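Pollen allergen Phl p 6 (Phleum pratense, PDB 1NLX) is a major timothy grass pollen allergen, a small four-helix bundle of the Poa p IX/Phl p VI family, whose biological role in pollen remains uncertain. Local coordinates at residues 33-38 with 82-87; 66-71 with 89-94. All coordinates share one frame; numbering follows the deposited sequence.

Contact 1: residues 33-38 with 82-87; sequences DKYKTF and DKYEAF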
loop_
_atom_site.group_PDB
_atom_site.type_symbol
_atom_site.label_atom_id
_atom_site.label_comp_id
_atom_site.label_asym_id
_atom_site.label_seq_id
_atom_site.Cartn_x
_atom_site.Cartn_y
_atom_site.Cartn_z
ATOM N N ASP A 33 1.536 -35.654 31.441
ATOM C CA ASP A 33 2.442 -34.831 32.223
ATOM C C ASP A 33 3.804 -34.608 31.564
ATOM O O ASP A 33 4.597 -33.799 32.050
ATOM C CB ASP A 33 2.663 -35.459 33.602
ATOM C CG ASP A 33 1.400 -35.463 34.474
ATOM O OD1 ASP A 33 1.451 -36.082 35.566
ATOM O OD2 ASP A 33 0.372 -34.855 34.090
ATOM N N LYS A 34 4.080 -35.306 30.463
ATOM C CA LYS A 34 5.375 -35.185 29.799
ATOM C C LYS A 34 5.778 -33.788 29.330
ATOM O O LYS A 34 6.894 -33.341 29.602
ATOM C CB LYS A 34 5.463 -36.158 28.620
ATOM C CG LYS A 34 5.888 -37.580 28.991
ATOM C CD LYS A 34 6.146 -38.414 27.736
ATOM C CE LYS A 34 7.116 -39.568 27.983
ATOM N NZ LYS A 34 6.502 -40.660 28.780
ATOM N N TYR A 35 4.893 -33.095 28.625
ATOM C CA TYR A 35 5.252 -31.770 28.153
ATOM C C TYR A 35 5.567 -30.837 29.313
ATOM O O TYR A 35 6.588 -30.143 29.287
ATOM C CB TYR A 35 4.155 -31.169 27.278
ATOM C CG TYR A 35 4.576 -29.839 26.697
ATOM C CD1 TYR A 35 5.765 -29.718 25.977
ATOM C CD2 TYR A 35 3.829 -28.693 26.917
ATOM C CE1 TYR A 35 6.200 -28.491 25.499
ATOM C CE2 TYR A 35 4.253 -27.463 26.451
ATOM C CZ TYR A 35 5.442 -27.362 25.742
ATOM O OH TYR A 35 5.873 -26.125 25.301
ATOM N N LYS A 36 4.694 -30.820 30.323
ATOM C CA LYS A 36 4.887 -29.987 31.519
ATOM C C LYS A 36 6.286 -30.214 32.099
ATOM O O LYS A 36 7.070 -29.288 32.272
ATOM C CB LYS A 36 3.912 -30.379 32.641
ATOM C CG LYS A 36 2.417 -30.201 32.420
ATOM C CD LYS A 36 1.657 -30.880 33.584
ATOM C CE LYS A 36 0.220 -30.392 33.717
ATOM N NZ LYS A 36 0.149 -29.040 34.348
ATOM N N THR A 37 6.554 -31.470 32.430
ATOM C CA THR A 37 7.801 -31.905 33.036
ATOM C C THR A 37 9.016 -31.467 32.248
ATOM O O THR A 37 9.950 -30.869 32.800
ATOM C CB THR A 37 7.829 -33.431 33.151
ATOM O OG1 THR A 37 6.638 -33.879 33.810
ATOM C CG2 THR A 37 9.048 -33.881 33.941
ATOM N N PHE A 38 9.013 -31.790 30.957
ATOM C CA PHE A 38 10.114 -31.420 30.085
ATOM C C PHE A 38 10.345 -29.908 30.106
ATOM O O PHE A 38 11.464 -29.427 30.281
ATOM C CB PHE A 38 9.818 -31.836 28.650
ATOM C CG PHE A 38 10.656 -31.106 27.642
ATOM C CD1 PHE A 38 11.969 -31.486 27.409
ATOM C CD2 PHE A 38 10.163 -29.977 26.999
ATOM C CE1 PHE A 38 12.780 -30.745 26.553
ATOM C CE2 PHE A 38 10.959 -29.234 26.151
ATOM C CZ PHE A 38 12.269 -29.612 25.927
ATOM N N ASP A 82 -0.290 -33.919 21.835
ATOM C CA ASP A 82 0.802 -33.757 20.868
ATOM C C ASP A 82 1.865 -32.723 21.232
ATOM O O ASP A 82 2.946 -32.711 20.636
ATOM C CB ASP A 82 0.257 -33.374 19.485
ATOM C CG ASP A 82 -0.935 -34.213 19.062
ATOM O OD1 ASP A 82 -0.856 -35.462 19.128
ATOM O OD2 ASP A 82 -1.952 -33.610 18.648
ATOM N N LYS A 83 1.564 -31.852 22.186
ATOM C CA LYS A 83 2.502 -30.806 22.579
ATOM C C LYS A 83 3.961 -31.238 22.719
ATOM O O LYS A 83 4.830 -30.670 22.068
ATOM C CB LYS A 83 2.032 -30.142 23.871
ATOM C CG LYS A 83 0.734 -29.367 23.703
ATOM C CD LYS A 83 0.339 -28.646 24.979
ATOM C CE LYS A 83 -0.950 -27.856 24.813
ATOM N NZ LYS A 83 -0.808 -26.676 23.913
ATOM N N TYR A 84 4.235 -32.237 23.555
ATOM C CA TYR A 84 5.611 -32.687 23.757
ATOM C C TYR A 84 6.298 -33.064 22.454
ATOM O O TYR A 84 7.399 -32.599 22.160
ATOM C CB TYR A 84 5.659 -33.885 24.710
ATOM C CG TYR A 84 7.066 -34.370 25.013
ATOM C CD1 TYR A 84 8.021 -33.506 25.553
ATOM C CD2 TYR A 84 7.439 -35.692 24.772
ATOM C CE1 TYR A 84 9.315 -33.944 25.849
ATOM C CE2 TYR A 84 8.729 -36.142 25.064
ATOM C CZ TYR A 84 9.668 -35.259 25.602
ATOM O OH TYR A 84 10.961 -35.677 25.874
ATOM N N GLU A 85 5.648 -33.913 21.671
ATOM C CA GLU A 85 6.224 -34.345 20.409
ATOM C C GLU A 85 6.403 -33.167 19.456
ATOM O O GLU A 85 7.395 -33.094 18.739
ATOM C CB GLU A 85 5.332 -35.404 19.775
ATOM C CG GLU A 85 5.888 -36.005 18.496
ATOM C CD GLU A 85 4.846 -36.842 17.760
ATOM O OE1 GLU A 85 5.183 -37.433 16.708
ATOM O OE2 GLU A 85 3.686 -36.902 18.239
ATOM N N ALA A 86 5.442 -32.244 19.456
ATOM C CA ALA A 86 5.505 -31.067 18.591
ATOM C C ALA A 86 6.733 -30.229 18.909
ATOM O O ALA A 86 7.430 -29.758 18.014
ATOM C CB ALA A 86 4.263 -30.230 18.764
ATOM N N PHE A 87 6.986 -30.036 20.197
ATOM C CA PHE A 87 8.127 -29.257 20.646
ATOM C C PHE A 87 9.436 -29.933 20.252
ATOM O O PHE A 87 10.267 -29.332 19.569
ATOM C CB PHE A 87 8.082 -29.079 22.168
ATOM C CG PHE A 87 9.172 -28.191 22.706
ATOM C CD1 PHE A 87 10.497 -28.616 22.715
ATOM C CD2 PHE A 87 8.877 -26.912 23.162
ATOM C CE1 PHE A 87 11.512 -27.779 23.164
ATOM C CE2 PHE A 87 9.889 -26.069 23.614
ATOM C CZ PHE A 87 11.209 -26.504 23.614
#
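Y35 lies along the backbone of the segment 82-87, and its side chain passes K83, Y84 and F87 in turn. Its CB sits 4.0 Å from Y84 CB, beside the point where the two tyrosine CA atoms come within 4.5 Å of each other. CG and CD2 lie beneath the aliphatic part of K83, whose CB stands over one face of the ring, 4.1 Å from its centroid, in a CH-pi contact. On the other ring branch CD1 reaches Y84 CA at 3.7 Å, and CE1 then meets CB of F87. At the tip, OH lies 3.8 Å from F87 CD2, a van der Waals contact with no hydrogen bond across to F87. This course depends on chi1 of -175°, which sets CG anti to the backbone N and carries the ring along the neighbouring helix. K83 leads on past the ring, and its NZ is hydrogen-bonded to the carbonyls of A75 and A78. The two segments belong to helices 31-56 and 80-99, alternate members of the four-helix bundle, and their local N-to-C directions are inclined at 48°. Deeper in, F38 joins two offset edge-to-face pairs of the aromatic cluster F38, Y84 and F87. The edge of Y84 is turned toward the face of F38, with CE1 beside F38 CB. F38 in turn presents its own edge, CE2 and CZ, to the face of F87, the centroids 4.9 Å apart and the planes at 61°. F19 and A22 of helix 5-25 also pack on F38, while Y72 of helix 60-76 meets F87 edge to face. K34 CD lies 4.2 Å from Y84 CD2, and its NZ is hydrogen-bonded to the carbonyl of V29.

Contact 2: residues 66-71 with 89-94; sequences EVYNAA and LHFSEA. With ZN (zinc ion), chain P; ZN (zinc ion), chain B.
H90 serves two interfaces at once: its CB lies loosely against the backbone of A70 and A71, while its imidazole reaches out to a zinc ion shared with a second subunit. The contact is an antiparallel pair within the four-helix bundle, formed by the consecutive helices 60-76 and 80-99, whose segments cross at 156° with axes 8.1 Å apart. Small side chains line this close approach. A94 CB faces V67 CB at 3.7 Å and also lies near A70 CB, so that alanine meets alanine at the crossing. One turn away, A71 CB rests on F91 CB. F91 itself, with CG anti to the backbone N (chi1 -174°), extends across toward helix 60-76, where V67 CG2 touches its CE1 at 3.6 Å. Y68 lies alongside F91 and points the same way; the two rings meet rim to rim, with planes at 24°, and neither covers the other. V15 of helix 5-25 touches both side chains, and F42 meets F91 edge to face, which places this end of the contact in the bundle core. The other flank is devoted to metal. H90 ND1 is hydrogen-bonded to the carbonyl of A86, which probably helps to fix the imidazole while NE2 binds zinc at 2.1 Å. E93 and H105 of the second subunit complete the protein ligands of that ion. E93, one turn along from H90, takes the reciprocal part at the other zinc, together with H105 of its own chain and H90 of the second subunit. Its carboxylate grips the metal through one oxygen: E93 OE1 is 2.2 Å from the zinc ion, whereas E93 OE2 stays 3.1 Å from it.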
loop_
_atom_site.group_PDB
_atom_site.type_symbol
_atom_site.label_atom_id
_atom_site.label_comp_id
_atom_site.label_asym_id
_atom_site.label_seq_id
_atom_site.Cartn_x
_atom_site.Cartn_y
_atom_site.Cartn_z
ATOM N N GLU A 66 15.119 -17.943 18.216
ATOM C CA GLU A 66 14.293 -18.459 17.127
ATOM C C GLU A 66 13.963 -19.937 17.251
ATOM O O GLU A 66 12.820 -20.332 17.023
ATOM C CB GLU A 66 14.983 -18.261 15.785
ATOM C CG GLU A 66 14.277 -17.326 14.851
ATOM C CD GLU A 66 12.903 -17.800 14.456
ATOM O OE1 GLU A 66 12.781 -18.906 13.892
ATOM O OE2 GLU A 66 11.941 -17.051 14.702
ATOM N N VAL A 67 14.952 -20.765 17.583
ATOM C CA VAL A 67 14.674 -22.194 17.688
ATOM C C VAL A 67 13.849 -22.448 18.922
ATOM O O VAL A 67 13.075 -23.395 18.957
ATOM C CB VAL A 67 15.960 -23.074 17.727
ATOM C CG1 VAL A 67 17.044 -22.434 16.894
ATOM C CG2 VAL A 67 16.414 -23.304 19.141
ATOM N N TYR A 68 14.015 -21.608 19.941
ATOM C CA TYR A 68 13.213 -21.757 21.153
ATOM C C TYR A 68 11.779 -21.383 20.769
ATOM O O TYR A 68 10.847 -22.137 21.045
ATOM C CB TYR A 68 13.728 -20.838 22.261
ATOM C CG TYR A 68 15.019 -21.309 22.927
ATOM C CD1 TYR A 68 15.961 -20.393 23.400
ATOM C CD2 TYR A 68 15.275 -22.667 23.124
ATOM C CE1 TYR A 68 17.120 -20.820 24.048
ATOM C CE2 TYR A 68 16.426 -23.103 23.772
ATOM C CZ TYR A 68 17.344 -22.180 24.235
ATOM O OH TYR A 68 18.474 -22.617 24.910
ATOM N N ASN A 69 11.610 -20.241 20.096
ATOM C CA ASN A 69 10.283 -19.788 19.658
ATOM C C ASN A 69 9.612 -20.776 18.695
ATOM O O ASN A 69 8.392 -20.973 18.733
ATOM C CB ASN A 69 10.370 -18.405 18.998
ATOM C CG ASN A 69 10.717 -17.298 19.993
ATOM O OD1 ASN A 69 10.143 -17.229 21.087
ATOM N ND2 ASN A 69 11.649 -16.424 19.615
ATOM N N ALA A 70 10.401 -21.392 17.825
ATOM C CA ALA A 70 9.858 -22.366 16.897
ATOM C C ALA A 70 9.197 -23.479 17.699
ATOM O O ALA A 70 8.034 -23.808 17.467
ATOM C CB ALA A 70 10.960 -22.941 16.043
ATOM N N ALA A 71 9.939 -24.044 18.653
ATOM C CA ALA A 71 9.429 -25.141 19.473
ATOM C C ALA A 71 8.321 -24.759 20.459
ATOM O O ALA A 71 7.358 -25.516 20.622
ATOM C CB ALA A 71 10.577 -25.833 20.211
ATOM N N LEU A 89 10.183 -32.284 18.070
ATOM C CA LEU A 89 10.374 -32.348 16.632
ATOM C C LEU A 89 10.845 -31.020 16.061
ATOM O O LEU A 89 11.854 -30.965 15.361
ATOM C CB LEU A 89 9.075 -32.760 15.942
ATOM C CG LEU A 89 9.122 -32.755 14.415
ATOM C CD1 LEU A 89 10.238 -33.679 13.937
ATOM C CD2 LEU A 89 7.769 -33.189 13.862
ATOM N N HIS A 90 10.118 -29.947 16.356
ATOM C CA HIS A 90 10.497 -28.641 15.840
ATOM C C HIS A 90 11.786 -28.081 16.418
ATOM O O HIS A 90 12.519 -27.360 15.736
ATOM C CB HIS A 90 9.362 -27.656 16.033
ATOM C CG HIS A 90 8.236 -27.874 15.077
ATOM N ND1 HIS A 90 7.289 -28.857 15.257
ATOM C CD2 HIS A 90 7.961 -27.300 13.880
ATOM C CE1 HIS A 90 6.480 -28.883 14.212
ATOM N NE2 HIS A 90 6.867 -27.947 13.362
ATOM N N PHE A 91 12.088 -28.426 17.662
ATOM C CA PHE A 91 13.309 -27.937 18.278
ATOM C C PHE A 91 14.535 -28.575 17.637
ATOM O O PHE A 91 15.478 -27.885 17.226
ATOM C CB PHE A 91 13.316 -28.248 19.766
ATOM C CG PHE A 91 14.468 -27.646 20.488
ATOM C CD1 PHE A 91 14.395 -26.344 20.973
ATOM C CD2 PHE A 91 15.651 -28.362 20.646
ATOM C CE1 PHE A 91 15.493 -25.764 21.606
ATOM C CE2 PHE A 91 16.751 -27.793 21.274
ATOM C CZ PHE A 91 16.675 -26.489 21.755
ATOM N N SER A 92 14.515 -29.899 17.559
ATOM C CA SER A 92 15.627 -30.634 16.990
ATOM C C SER A 92 15.956 -30.170 15.578
ATOM O O SER A 92 17.133 -29.991 15.245
ATOM C CB SER A 92 15.307 -32.117 16.993
ATOM O OG SER A 92 14.031 -32.324 16.407
ATOM N N GLU A 93 14.929 -29.967 14.752
ATOM C CA GLU A 93 15.164 -29.530 13.383
ATOM C C GLU A 93 15.663 -28.091 13.321
ATOM O O GLU A 93 16.662 -27.801 12.660
ATOM C CB GLU A 93 13.902 -29.711 12.528
ATOM C CG GLU A 93 13.640 -31.183 12.213
ATOM C CD GLU A 93 12.531 -31.458 11.181
ATOM O OE1 GLU A 93 12.353 -32.654 10.854
ATOM O OE2 GLU A 93 11.846 -30.516 10.705
ATOM N N ALA A 94 14.992 -27.192 14.028
ATOM C CA ALA A 94 15.407 -25.793 14.020
ATOM C C ALA A 94 16.854 -25.650 14.460
ATOM O O ALA A 94 17.593 -24.843 13.911
ATOM C CB ALA A 94 14.515 -24.978 14.924
HETATM ZN ZN ZN P . 5.984 -28.318 11.504
HETATM ZN ZN ZN B . 10.688 -33.200 9.591
#

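Helix 80-99 is common to both contacts: its N-terminal part meets helix 31-56 in contact 1, and its middle meets helix 60-76 in contact 2. The centres lie 13 Å apart, yet the two contacts touch, F87 CD2 approaching A71 O at 3.3 Å. Along the chain the segments alternate, 33-38, 66-71, 82-87 and 89-94, and helix 80-99 packs against both helix 31-56 and helix 60-76. Contact 1 lies toward one end of the bundle and is partly buried, whereas contact 2 is fully buried near the centre of the chain. No other subunit of the assembly touches contact 1; contact 2 joins the bundle core to the zinc-bridged subunit interface.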